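Local structure of probable secreted solute-binding lipoprotein (Streptomyces coelicolor, 3I3V) at residues 211-214 / 215-218; 226-229 / 230-234; 131-134 / 135-139; 371-374 / 375-379; 48-51 / 52-56. The protein probably captures a solute outside the cell membrane for a transport system, as bacterial extracellular solute-binding proteins generally do. All coordinates share one frame; numbering follows the deposited sequence.

Interaction 1: 211-214 / 215-218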
loop_
_atom_site.group_PDB
_atom_site.type_symbol
_atom_site.label_atom_id
_atom_site.label_comp_id
_atom_site.label_asym_id
_atom_site.label_seq_id
_atom_site.Cartn_x
_atom_site.Cartn_y
_atom_site.Cartn_z
ATOM N N TYR C 211 19.730 38.126 59.620
ATOM C CA TYR C 211 19.625 36.693 59.801
ATOM C C TYR C 211 21.009 36.132 60.099
ATOM O O TYR C 211 21.204 35.437 61.093
ATOM C CB TYR C 211 19.021 36.047 58.550
ATOM C CG TYR C 211 18.862 34.547 58.663
ATOM C CD1 TYR C 211 18.461 33.958 59.870
ATOM C CD2 TYR C 211 19.102 33.712 57.563
ATOM C CE1 TYR C 211 18.304 32.574 59.978
ATOM C CE2 TYR C 211 18.946 32.332 57.660
ATOM C CZ TYR C 211 18.548 31.771 58.870
ATOM O OH TYR C 211 18.408 30.409 58.971
ATOM N N PHE C 212 21.974 36.456 59.248
ATOM C CA PHE C 212 23.335 35.978 59.447
ATOM C C PHE C 212 23.871 36.335 60.825
ATOM O O PHE C 212 24.428 35.489 61.517
ATOM C CB PHE C 212 24.277 36.570 58.403
ATOM C CG PHE C 212 25.717 36.228 58.636
ATOM C CD1 PHE C 212 26.226 34.999 58.233
ATOM C CD2 PHE C 212 26.554 37.120 59.300
ATOM C CE1 PHE C 212 27.549 34.660 58.485
ATOM C CE2 PHE C 212 27.881 36.792 59.560
ATOM C CZ PHE C 212 28.382 35.556 59.151
ATOM N N ALA C 213 23.720 37.602 61.204
ATOM C CA ALA C 213 24.203 38.094 62.494
ATOM C C ALA C 213 23.543 37.376 63.659
ATOM O O ALA C 213 24.173 37.146 64.694
ATOM C CB ALA C 213 23.965 39.596 62.604
ATOM N N HIS C 214 22.272 37.030 63.490
ATOM C CA HIS C 214 21.528 36.323 64.525
ATOM C C HIS C 214 22.162 34.934 64.689
ATOM O O HIS C 214 22.597 34.570 65.779
ATOM C CB HIS C 214 20.051 36.228 64.114
ATOM C CG HIS C 214 19.150 35.665 65.174
ATOM N ND1 HIS C 214 19.227 36.040 66.499
ATOM C CD2 HIS C 214 18.125 34.783 65.093
ATOM C CE1 HIS C 214 18.290 35.414 67.187
ATOM N NE2 HIS C 214 17.607 34.645 66.357
ATOM N N LEU C 215 22.242 34.176 63.595
ATOM C CA LEU C 215 22.829 32.836 63.624
ATOM C C LEU C 215 24.225 32.826 64.234
ATOM O O LEU C 215 24.510 32.047 65.134
ATOM C CB LEU C 215 22.881 32.251 62.209
ATOM C CG LEU C 215 21.526 31.931 61.562
ATOM C CD1 LEU C 215 21.722 31.485 60.117
ATOM C CD2 LEU C 215 20.825 30.848 62.362
ATOM N N ARG C 216 25.094 33.695 63.735
ATOM C CA ARG C 216 26.471 33.806 64.220
ATOM C C ARG C 216 26.571 34.129 65.722
ATOM O O ARG C 216 27.352 33.515 66.455
ATOM C CB ARG C 216 27.190 34.896 63.418
ATOM C CG ARG C 216 28.564 35.285 63.935
ATOM C CD ARG C 216 28.902 36.703 63.502
ATOM N NE ARG C 216 27.956 37.641 64.100
ATOM C CZ ARG C 216 27.897 38.939 63.832
ATOM N NH1 ARG C 216 28.733 39.481 62.966
ATOM N NH2 ARG C 216 26.996 39.694 64.438
ATOM N N ASP C 217 25.804 35.118 66.170
ATOM C CA ASP C 217 25.833 35.504 67.576
ATOM C C ASP C 217 25.290 34.371 68.440
ATOM O O ASP C 217 25.706 34.209 69.585
ATOM C CB ASP C 217 25.026 36.791 67.794
ATOM C CG ASP C 217 25.743 38.027 67.256
ATOM O OD1 ASP C 217 25.167 39.136 67.309
ATOM O OD2 ASP C 217 26.892 37.892 66.788
ATOM N N ALA C 218 24.389 33.570 67.881
ATOM C CA ALA C 218 23.807 32.458 68.620
ATOM C C ALA C 218 24.780 31.290 68.728
ATOM O O ALA C 218 24.471 30.266 69.345
ATOM C CB ALA C 218 22.525 32.008 67.948
#
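The last turns of helix 203-217 bring Leu215 against Tyr211, one turn earlier, and Arg216 against Phe212 and Ala213. Leu215 sets its CD1 methyl over one face of the Tyr211 ring in a CH-pi contact, 3.7 Å from CD1 to the ring centroid. The methyl lies offset toward the rim, nearest the phenol end, with CD1 3.4 Å from Tyr211 CZ. Tyr211 reaches this place because its CG stands anti to the backbone N (chi1 -179°).

Arg216 bends at chi3 (63°), which folds its guanidinium back over Ala213; NH2 comes within 3.5 Å of Ala213 CB, and Ala213 CA sits over one face of the group. That bend also makes the salt bridge to the next residue possible, Arg216 NE lying 2.9 Å from Asp217 OD2. Beyond the helix, NH1 binds Ser376 O and NH2 binds Thr381 O, while Asp217 OD2 accepts from Gly380 N. The Phe212 ring meets Phe377 edge-to-face.

The buried guanidinium is thus held by a carboxylate and two carbonyls at once. Such pairing probably offsets the cost of burying its charge and pins the end of this helix to the chain around 376-381.

Interaction 2: 226-229 / 230-234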
loop_
_atom_site.group_PDB
_atom_site.type_symbol
_atom_site.label_atom_id
_atom_site.label_comp_id
_atom_site.label_asym_id
_atom_site.label_seq_id
_atom_site.Cartn_x
_atom_site.Cartn_y
_atom_site.Cartn_z
ATOM N N GLN C 226 36.143 33.156 62.266
ATOM C CA GLN C 226 36.697 34.294 61.535
ATOM C C GLN C 226 38.137 34.098 61.076
ATOM O O GLN C 226 38.578 34.730 60.114
ATOM C CB GLN C 226 36.618 35.553 62.399
ATOM C CG GLN C 226 35.541 35.479 63.454
ATOM C CD GLN C 226 36.099 35.353 64.858
ATOM O OE1 GLN C 226 35.375 35.011 65.795
ATOM N NE2 GLN C 226 37.381 35.651 65.016
ATOM N N GLY C 227 38.870 33.231 61.763
ATOM C CA GLY C 227 40.248 32.981 61.392
ATOM C C GLY C 227 40.484 31.624 60.752
ATOM O O GLY C 227 41.620 31.289 60.420
ATOM N N LEU C 228 39.426 30.840 60.565
ATOM C CA LEU C 228 39.556 29.509 59.961
ATOM C C LEU C 228 39.697 29.559 58.437
ATOM O O LEU C 228 39.424 30.579 57.810
ATOM C CB LEU C 228 38.351 28.636 60.339
ATOM C CG LEU C 228 38.087 28.480 61.842
ATOM C CD1 LEU C 228 36.864 27.594 62.069
ATOM C CD2 LEU C 228 39.316 27.889 62.514
ATOM N N THR C 229 40.128 28.443 57.856
ATOM C CA THR C 229 40.309 28.331 56.415
ATOM C C THR C 229 39.667 27.053 55.899
ATOM O O THR C 229 39.198 26.218 56.679
ATOM C CB THR C 229 41.796 28.266 56.036
ATOM O OG1 THR C 229 42.378 27.092 56.619
ATOM C CG2 THR C 229 42.530 29.497 56.530
ATOM N N SER C 230 39.657 26.900 54.580
ATOM C CA SER C 230 39.092 25.720 53.958
ATOM C C SER C 230 39.751 24.462 54.550
ATOM O O SER C 230 39.119 23.412 54.669
ATOM C CB SER C 230 39.315 25.776 52.446
ATOM O OG SER C 230 38.472 24.851 51.780
ATOM N N ASP C 231 41.020 24.572 54.929
ATOM C CA ASP C 231 41.722 23.430 55.506
ATOM C C ASP C 231 41.218 23.139 56.906
ATOM O O ASP C 231 41.030 21.980 57.269
ATOM C CB ASP C 231 43.230 23.678 55.562
ATOM C CG ASP C 231 43.850 23.769 54.190
ATOM O OD1 ASP C 231 43.504 22.934 53.325
ATOM O OD2 ASP C 231 44.687 24.670 53.982
ATOM N N SER C 232 41.017 24.194 57.690
ATOM C CA SER C 232 40.520 24.063 59.055
ATOM C C SER C 232 39.147 23.405 58.987
ATOM O O SER C 232 38.846 22.474 59.729
ATOM C CB SER C 232 40.378 25.440 59.704
ATOM O OG SER C 232 41.515 26.247 59.464
HETATM N N MSE C 233 38.324 23.917 58.079
HETATM C CA MSE C 233 36.973 23.423 57.855
HETATM C C MSE C 233 36.977 21.948 57.477
HETATM O O MSE C 233 36.330 21.120 58.121
HETATM C CB MSE C 233 36.330 24.238 56.737
HETATM C CG MSE C 233 34.929 23.843 56.375
HETATM SE SE MSE C 233 34.287 24.954 54.923
HETATM C CE MSE C 233 34.863 23.829 53.412
ATOM N N THR C 234 37.708 21.639 56.414
ATOM C CA THR C 234 37.838 20.280 55.912
ATOM C C THR C 234 38.338 19.318 56.992
ATOM O O THR C 234 37.881 18.180 57.078
ATOM C CB THR C 234 38.792 20.261 54.709
ATOM O OG1 THR C 234 38.088 20.723 53.552
ATOM C CG2 THR C 234 39.347 18.862 54.466
#
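Leu228 overlaps Ser232 at the entry to helix 230-238, its CB 3.8 Å from Ser232 CB and its CD2 methyl resting against the same carbon. Beside this small apolar patch lies the polar heart of the contact, a capping box formed by Thr229, the N-cap residue, and Ser232. The serine hydroxyl reaches back to the chain: Thr229 N donates to Ser232 OG at 3.1 Å, with an N-H...O angle of 158°. Ser232 OG can do this because it lies beside its own backbone N, opposite the carbonyl carbon (chi1 -45°).

In the other direction the threonine hydroxyl leans over the first turn. Its chi1 of 62° places OG1 between the backbone N and the carbonyl carbon, where it accepts a weak, bent bond from Asp231 N at 3.3 Å. The carbonyl of Thr229 takes up the regular helical pattern, receiving Met233 N at 2.8 Å; Met233 is modelled as selenomethionine, and its side chain leads away from the cap.

Ser230 N is bound by Asp171 OD2 from the loop before helix 172-182, and Leu228 is hydrogen-bonded through its backbone to Asn170. The first amides of the helix therefore find acceptors in a neighbouring carboxylate and the threonine hydroxyl. Those oxygens at the positive end of the helix dipole should help fix where the helix begins.

Interaction 3: 131-134 / 135-139; sequences NRAL and LDRAG
Asn131, at the N-cap, and Leu135, one turn on, are joined in the first turn of helix 132-138, where strand 122-131 passes directly into helical turns. Leu135 N donates to Asn131 O at 3.1 Å, and the leucine CG packs against that same oxygen. The next three carbonyls are satisfied in turn: Arg132 O accepts from Asp136 N at 2.8 Å, Ala133 O from Arg137 N, and Leu134 O from Ala138 N.

At the far end Gly139 closes a Schellman motif. Its positive phi of 101° turns the chain out of the helix, and its N-H serves Asp136 O and, weakly, Leu135 O.

The charged side chains are served differently. Arg132 NH1 stays 4.3 Å from Asp136 OD1, too far for a salt bridge although the carboxylate oxygen lies at the guanidinium edge; the firm partners of Arg132 are Glu264 OE2, in a salt bridge with NE, and Asp141 O, which accepts from NH1. Arg137 runs extended from CG to NE and then turns its guanidinium so that Ala133 O lies over one face, 3.7 Å above the guanidinium plane and offset toward its rim. Its NE passes 3.6 Å from the Leu134 CD1 methyl, while NH2 approaches Leu134 CD2 and Ala133 CB.

Leu135 and Ala138 pack against Leu157 of helix 147-159. The Arg132-Asp136 attraction, acting over a gap, probably adds little beside the bonds to Glu264 and Asp141.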
loop_
_atom_site.group_PDB
_atom_site.type_symbol
_atom_site.label_atom_id
_atom_site.label_comp_id
_atom_site.label_asym_id
_atom_site.label_seq_id
_atom_site.Cartn_x
_atom_site.Cartn_y
_atom_site.Cartn_z
ATOM N N ASN C 131 26.365 15.714 59.649
ATOM C CA ASN C 131 26.851 14.459 60.209
ATOM C C ASN C 131 25.804 13.925 61.204
ATOM O O ASN C 131 25.611 14.489 62.278
ATOM C CB ASN C 131 28.211 14.704 60.888
ATOM C CG ASN C 131 28.799 13.445 61.511
ATOM O OD1 ASN C 131 30.013 13.342 61.696
ATOM N ND2 ASN C 131 27.940 12.492 61.856
ATOM N N ARG C 132 25.121 12.846 60.830
ATOM C CA ARG C 132 24.080 12.250 61.671
ATOM C C ARG C 132 24.589 11.650 62.971
ATOM O O ARG C 132 23.989 11.836 64.027
ATOM C CB ARG C 132 23.327 11.179 60.891
ATOM C CG ARG C 132 22.121 11.693 60.148
ATOM C CD ARG C 132 21.020 12.053 61.116
ATOM N NE ARG C 132 19.796 12.430 60.419
ATOM C CZ ARG C 132 18.672 12.761 61.034
ATOM N NH1 ARG C 132 18.623 12.761 62.359
ATOM N NH2 ARG C 132 17.599 13.092 60.329
ATOM N N ALA C 133 25.687 10.913 62.892
ATOM C CA ALA C 133 26.256 10.305 64.080
ATOM C C ALA C 133 26.431 11.364 65.159
ATOM O O ALA C 133 26.132 11.124 66.328
ATOM C CB ALA C 133 27.594 9.670 63.753
ATOM N N LEU C 134 26.905 12.542 64.769
ATOM C CA LEU C 134 27.118 13.617 65.733
ATOM C C LEU C 134 25.821 14.311 66.157
ATOM O O LEU C 134 25.700 14.750 67.300
ATOM C CB LEU C 134 28.125 14.631 65.176
ATOM C CG LEU C 134 29.600 14.193 65.191
ATOM C CD1 LEU C 134 30.133 14.192 66.607
ATOM C CD2 LEU C 134 29.733 12.802 64.593
ATOM N N LEU C 135 24.852 14.413 65.249
ATOM C CA LEU C 135 23.577 15.033 65.597
ATOM C C LEU C 135 22.858 14.116 66.586
ATOM O O LEU C 135 22.117 14.583 67.456
ATOM C CB LEU C 135 22.701 15.250 64.357
ATOM C CG LEU C 135 23.107 16.348 63.362
ATOM C CD1 LEU C 135 22.078 16.437 62.240
ATOM C CD2 LEU C 135 23.228 17.679 64.087
ATOM N N ASP C 136 23.093 12.810 66.450
ATOM C CA ASP C 136 22.491 11.822 67.336
ATOM C C ASP C 136 23.104 11.906 68.730
ATOM O O ASP C 136 22.378 11.889 69.721
ATOM C CB ASP C 136 22.670 10.400 66.784
ATOM C CG ASP C 136 21.666 10.058 65.686
ATOM O OD1 ASP C 136 20.621 10.734 65.570
ATOM O OD2 ASP C 136 21.916 9.087 64.942
ATOM N N ARG C 137 24.430 11.995 68.813
ATOM C CA ARG C 137 25.091 12.094 70.111
ATOM C C ARG C 137 24.579 13.310 70.879
ATOM O O ARG C 137 24.499 13.297 72.108
ATOM C CB ARG C 137 26.608 12.254 69.966
ATOM C CG ARG C 137 27.322 11.255 69.077
ATOM C CD ARG C 137 28.837 11.324 69.328
ATOM N NE ARG C 137 29.645 10.943 68.165
ATOM C CZ ARG C 137 29.587 9.763 67.550
ATOM N NH1 ARG C 137 28.753 8.824 67.982
ATOM N NH2 ARG C 137 30.366 9.523 66.498
ATOM N N ALA C 138 24.237 14.364 70.142
ATOM C CA ALA C 138 23.769 15.610 70.740
ATOM C C ALA C 138 22.290 15.633 71.096
ATOM O O ALA C 138 21.848 16.478 71.874
ATOM C CB ALA C 138 24.096 16.777 69.814
ATOM N N GLY C 139 21.518 14.721 70.523
ATOM C CA GLY C 139 20.103 14.696 70.831
ATOM C C GLY C 139 19.214 15.335 69.786
ATOM O O GLY C 139 18.005 15.428 69.980
#

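Interaction 4: 371-374 / 375-379; sequences TATS and TSFTR
Thr373 and Phe377 lie side by side on helix 363-377, both pointing the same way, and Thr373 packs on Gln175 and Leu178 of helix 172-182. The Thr373 CG2 methyl is 3.9 Å from Phe377 CD1 and CE1, and Thr373 O meets the ring at its edge, in plane, 3.4 Å from CD1. Phe377 has an unusual chi1 of -95°, which holds the ring alongside the threonine; the ring of Phe221 meets that of Phe377 edge-to-face.

Next to this pair Ser376 grips its own helix. Its OG lies beside the backbone N (chi1 -57°) and donates to Ala372 O at 2.8 Å, while Ser376 N donates to the same oxygen at 3.0 Å. The two donors reach Ala372 O from opposite faces of the carbonyl plane. Both residues pack on helix 383-392: Ser376 touches Val386 and Leu390, and Ala372 touches Ala389 and Leu390.

The outer side is slacker. Thr375 N and Thr375 OG1 both make weak bonds to Thr371 O, the hydroxyl at 3.4 Å, and Thr371 itself is exposed. Toward the end of the helix Phe377 N divides between Thr373 O and, weakly, Ser374 O. The Thr378 hydroxyl has both Ser374 O and Thr375 O near it without a settled choice. Ser374 OG turns away from this turn and binds Gln226 O.

Hydroxyls thus serve two ends: Ser376 spends its proton inside the helix, which probably lowers the cost of turning a hydroxyl toward helix 383-392, whereas Ser374 on the other side ties the helix to a loop.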
loop_
_atom_site.group_PDB
_atom_site.type_symbol
_atom_site.label_atom_id
_atom_site.label_comp_id
_atom_site.label_asym_id
_atom_site.label_seq_id
_atom_site.Cartn_x
_atom_site.Cartn_y
_atom_site.Cartn_z
ATOM N N THR C 371 38.134 39.744 53.126
ATOM C CA THR C 371 38.624 40.382 54.337
ATOM C C THR C 371 37.444 40.956 55.109
ATOM O O THR C 371 37.445 40.964 56.344
ATOM C CB THR C 371 39.646 41.512 54.013
ATOM O OG1 THR C 371 40.746 40.972 53.268
ATOM C CG2 THR C 371 40.199 42.119 55.292
ATOM N N ALA C 372 36.438 41.432 54.379
ATOM C CA ALA C 372 35.237 41.993 54.995
ATOM C C ALA C 372 34.431 40.855 55.603
ATOM O O ALA C 372 33.728 41.033 56.604
ATOM C CB ALA C 372 34.392 42.718 53.953
ATOM N N THR C 373 34.528 39.688 54.973
ATOM C CA THR C 373 33.818 38.512 55.443
ATOM C C THR C 373 34.408 38.009 56.754
ATOM O O THR C 373 33.674 37.569 57.633
ATOM C CB THR C 373 33.835 37.412 54.388
ATOM O OG1 THR C 373 32.841 37.707 53.397
ATOM C CG2 THR C 373 33.538 36.073 55.009
ATOM N N SER C 374 35.727 38.084 56.897
ATOM C CA SER C 374 36.347 37.663 58.147
ATOM C C SER C 374 35.816 38.550 59.277
ATOM O O SER C 374 35.390 38.057 60.318
ATOM C CB SER C 374 37.866 37.793 58.063
ATOM O OG SER C 374 38.469 37.350 59.266
ATOM N N THR C 375 35.833 39.860 59.053
ATOM C CA THR C 375 35.345 40.826 60.033
ATOM C C THR C 375 33.905 40.495 60.425
ATOM O O THR C 375 33.554 40.501 61.610
ATOM C CB THR C 375 35.391 42.280 59.469
ATOM O OG1 THR C 375 36.744 42.649 59.187
ATOM C CG2 THR C 375 34.824 43.271 60.476
ATOM N N SER C 376 33.080 40.196 59.429
ATOM C CA SER C 376 31.676 39.871 59.658
ATOM C C SER C 376 31.413 38.619 60.493
ATOM O O SER C 376 30.404 38.545 61.188
ATOM C CB SER C 376 30.946 39.738 58.322
ATOM O OG SER C 376 31.065 40.924 57.562
ATOM N N PHE C 377 32.290 37.625 60.416
ATOM C CA PHE C 377 32.083 36.402 61.194
ATOM C C PHE C 377 32.402 36.553 62.684
ATOM O O PHE C 377 32.128 35.652 63.472
ATOM C CB PHE C 377 32.912 35.243 60.625
ATOM C CG PHE C 377 32.156 34.363 59.675
ATOM C CD1 PHE C 377 32.142 34.632 58.308
ATOM C CD2 PHE C 377 31.452 33.261 60.147
ATOM C CE1 PHE C 377 31.440 33.809 57.427
ATOM C CE2 PHE C 377 30.747 32.436 59.272
ATOM C CZ PHE C 377 30.743 32.709 57.909
ATOM N N THR C 378 32.990 37.683 63.063
ATOM C CA THR C 378 33.352 37.935 64.459
ATOM C C THR C 378 32.098 38.271 65.262
ATOM O O THR C 378 31.437 39.273 64.995
ATOM C CB THR C 378 34.341 39.106 64.563
ATOM O OG1 THR C 378 35.431 38.887 63.660
ATOM C CG2 THR C 378 34.887 39.221 65.975
ATOM N N ARG C 379 31.772 37.431 66.240
ATOM C CA ARG C 379 30.578 37.628 67.056
ATOM C C ARG C 379 30.468 39.010 67.675
ATOM O O ARG C 379 31.453 39.591 68.126
ATOM C CB ARG C 379 30.520 36.575 68.157
ATOM C CG ARG C 379 30.665 35.175 67.632
ATOM C CD ARG C 379 30.588 34.158 68.738
ATOM N NE ARG C 379 29.240 34.000 69.264
ATOM C CZ ARG C 379 28.849 32.934 69.953
ATOM N NH1 ARG C 379 29.711 31.952 70.183
ATOM N NH2 ARG C 379 27.608 32.846 70.412
#

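Interaction 5: 48-51 / 52-56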
loop_
_atom_site.group_PDB
_atom_site.type_symbol
_atom_site.label_atom_id
_atom_site.label_comp_id
_atom_site.label_asym_id
_atom_site.label_seq_id
_atom_site.Cartn_x
_atom_site.Cartn_y
_atom_site.Cartn_z
ATOM N N GLY C 48 46.574 26.307 32.910
ATOM C CA GLY C 48 45.717 26.461 34.068
ATOM C C GLY C 48 45.111 27.842 34.170
ATOM O O GLY C 48 44.283 28.223 33.348
ATOM N N ASP C 49 45.529 28.590 35.185
ATOM C CA ASP C 49 45.033 29.937 35.423
ATOM C C ASP C 49 45.402 30.919 34.317
ATOM O O ASP C 49 44.715 31.928 34.125
ATOM C CB ASP C 49 45.566 30.451 36.764
ATOM C CG ASP C 49 44.937 29.737 37.946
ATOM O OD1 ASP C 49 45.468 29.855 39.074
ATOM O OD2 ASP C 49 43.903 29.066 37.746
ATOM N N ASP C 50 46.473 30.623 33.586
ATOM C CA ASP C 50 46.922 31.498 32.511
ATOM C C ASP C 50 46.492 31.067 31.100
ATOM O O ASP C 50 47.067 31.520 30.114
ATOM C CB ASP C 50 48.448 31.628 32.551
ATOM C CG ASP C 50 49.155 30.318 32.246
ATOM O OD1 ASP C 50 50.394 30.326 32.092
ATOM O OD2 ASP C 50 48.476 29.272 32.159
ATOM N N LEU C 51 45.495 30.197 30.988
ATOM C CA LEU C 51 45.056 29.756 29.661
ATOM C C LEU C 51 44.492 30.923 28.860
ATOM O O LEU C 51 44.833 31.106 27.689
ATOM C CB LEU C 51 43.997 28.647 29.773
ATOM C CG LEU C 51 43.356 28.151 28.468
ATOM C CD1 LEU C 51 42.657 26.841 28.730
ATOM C CD2 LEU C 51 42.355 29.188 27.921
ATOM N N ALA C 52 43.615 31.697 29.493
ATOM C CA ALA C 52 43.007 32.852 28.846
ATOM C C ALA C 52 44.074 33.781 28.261
ATOM O O ALA C 52 43.949 34.225 27.122
ATOM C CB ALA C 52 42.146 33.608 29.847
ATOM N N GLN C 53 45.118 34.074 29.037
ATOM C CA GLN C 53 46.200 34.945 28.574
ATOM C C GLN C 53 46.914 34.308 27.392
ATOM O O GLN C 53 47.155 34.962 26.383
ATOM C CB GLN C 53 47.234 35.206 29.693
ATOM C CG GLN C 53 46.767 36.088 30.869
ATOM C CD GLN C 53 45.774 35.407 31.827
ATOM O OE1 GLN C 53 45.298 36.035 32.782
ATOM N NE2 GLN C 53 45.461 34.132 31.579
ATOM N N VAL C 54 47.259 33.028 27.530
ATOM C CA VAL C 54 47.956 32.303 26.474
ATOM C C VAL C 54 47.101 32.214 25.227
ATOM O O VAL C 54 47.616 32.298 24.115
ATOM C CB VAL C 54 48.312 30.876 26.911
ATOM C CG1 VAL C 54 49.025 30.131 25.773
ATOM C CG2 VAL C 54 49.185 30.930 28.149
ATOM N N TYR C 55 45.795 32.032 25.409
ATOM C CA TYR C 55 44.905 31.955 24.258
ATOM C C TYR C 55 44.846 33.300 23.513
ATOM O O TYR C 55 44.851 33.332 22.287
ATOM C CB TYR C 55 43.496 31.548 24.680
ATOM C CG TYR C 55 42.503 31.612 23.542
ATOM C CD1 TYR C 55 42.457 30.618 22.569
ATOM C CD2 TYR C 55 41.639 32.696 23.416
ATOM C CE1 TYR C 55 41.577 30.705 21.497
ATOM C CE2 TYR C 55 40.753 32.791 22.352
ATOM C CZ TYR C 55 40.729 31.791 21.396
ATOM O OH TYR C 55 39.852 31.893 20.346
ATOM N N GLU C 56 44.789 34.404 24.250
ATOM C CA GLU C 56 44.727 35.722 23.613
ATOM C C GLU C 56 46.003 36.014 22.825
ATOM O O GLU C 56 45.963 36.599 21.742
ATOM C CB GLU C 56 44.458 36.805 24.666
ATOM C CG GLU C 56 43.094 36.625 25.307
ATOM C CD GLU C 56 42.775 37.652 26.372
ATOM O OE1 GLU C 56 43.630 38.524 26.637
ATOM O OE2 GLU C 56 41.663 37.583 26.944
HETATM O O HOH W 1 42.510 31.439 32.072
#
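Gln53 folds back over Asp50 at the start of helix 51-60. Its CB sits 3.7 Å from Asp50 O, and CG leaves it anti to the carbonyl carbon, beside the backbone N (chi1 -70°). The chain then bends at CB-CG (chi2 73°), which swings the amide toward the preceding turn: CD passes 4.1 Å from Asp50 CA. At the tip NE2 presses over the Asp50 backbone, 3.2 Å from CA, and ends in a weak hydrogen bond to Asp49 O at 3.4 Å.

That carbonyl is also reached by a water, which donates to Asp49 O at 3.1 Å and accepts from Ala52 N at 2.8 Å. An early helix amide is thereby joined to the turn through solvent. Asp50 occupies the N-cap position, yet its carboxylate makes no capping bond; its backbone oxygen instead accepts from Val54 N at 3.0 Å. Farther in, Tyr55 N donates to Leu51 O, and the Leu51 CD2 methyl packs loosely on Tyr55 CB.

Leu51 and Tyr55 face the sheet, touching His13 of strand 9-14 and Val68 of strand 67-70, and Tyr55 OH binds Ala84 O. Gly48 to Leu51 form a type I turn that leads from strand 41-46 into the helix. Together with strand 67-70 this makes a beta-alpha-beta crossover, whose strands flank strand 9-14 in the parallel order familiar from the periplasmic binding protein fold.

Along the chain the order is interaction 5, then 3, 1, 2 and 4. Interaction 5 stands apart, beside the sheet that contains strands 9-14, 41-46 and 67-70; its centre is about 46 Å from that of interaction 3 and about 41 Å from that of interaction 1, both on the opposite side of the chain's centre. Interactions 1, 2 and 4 cluster: interaction 4 touches both others, with centres about 12 Å and 13 Å away, so helix 363-377, late in the sequence, bridges the end of helix 203-217 and the loop before helix 230-238. Interaction 3, about 22 Å between centres from interactions 1 and 2, follows directly on strand 122-131 of the second sheet. This separation suits the two-lobed build of solute-binding proteins.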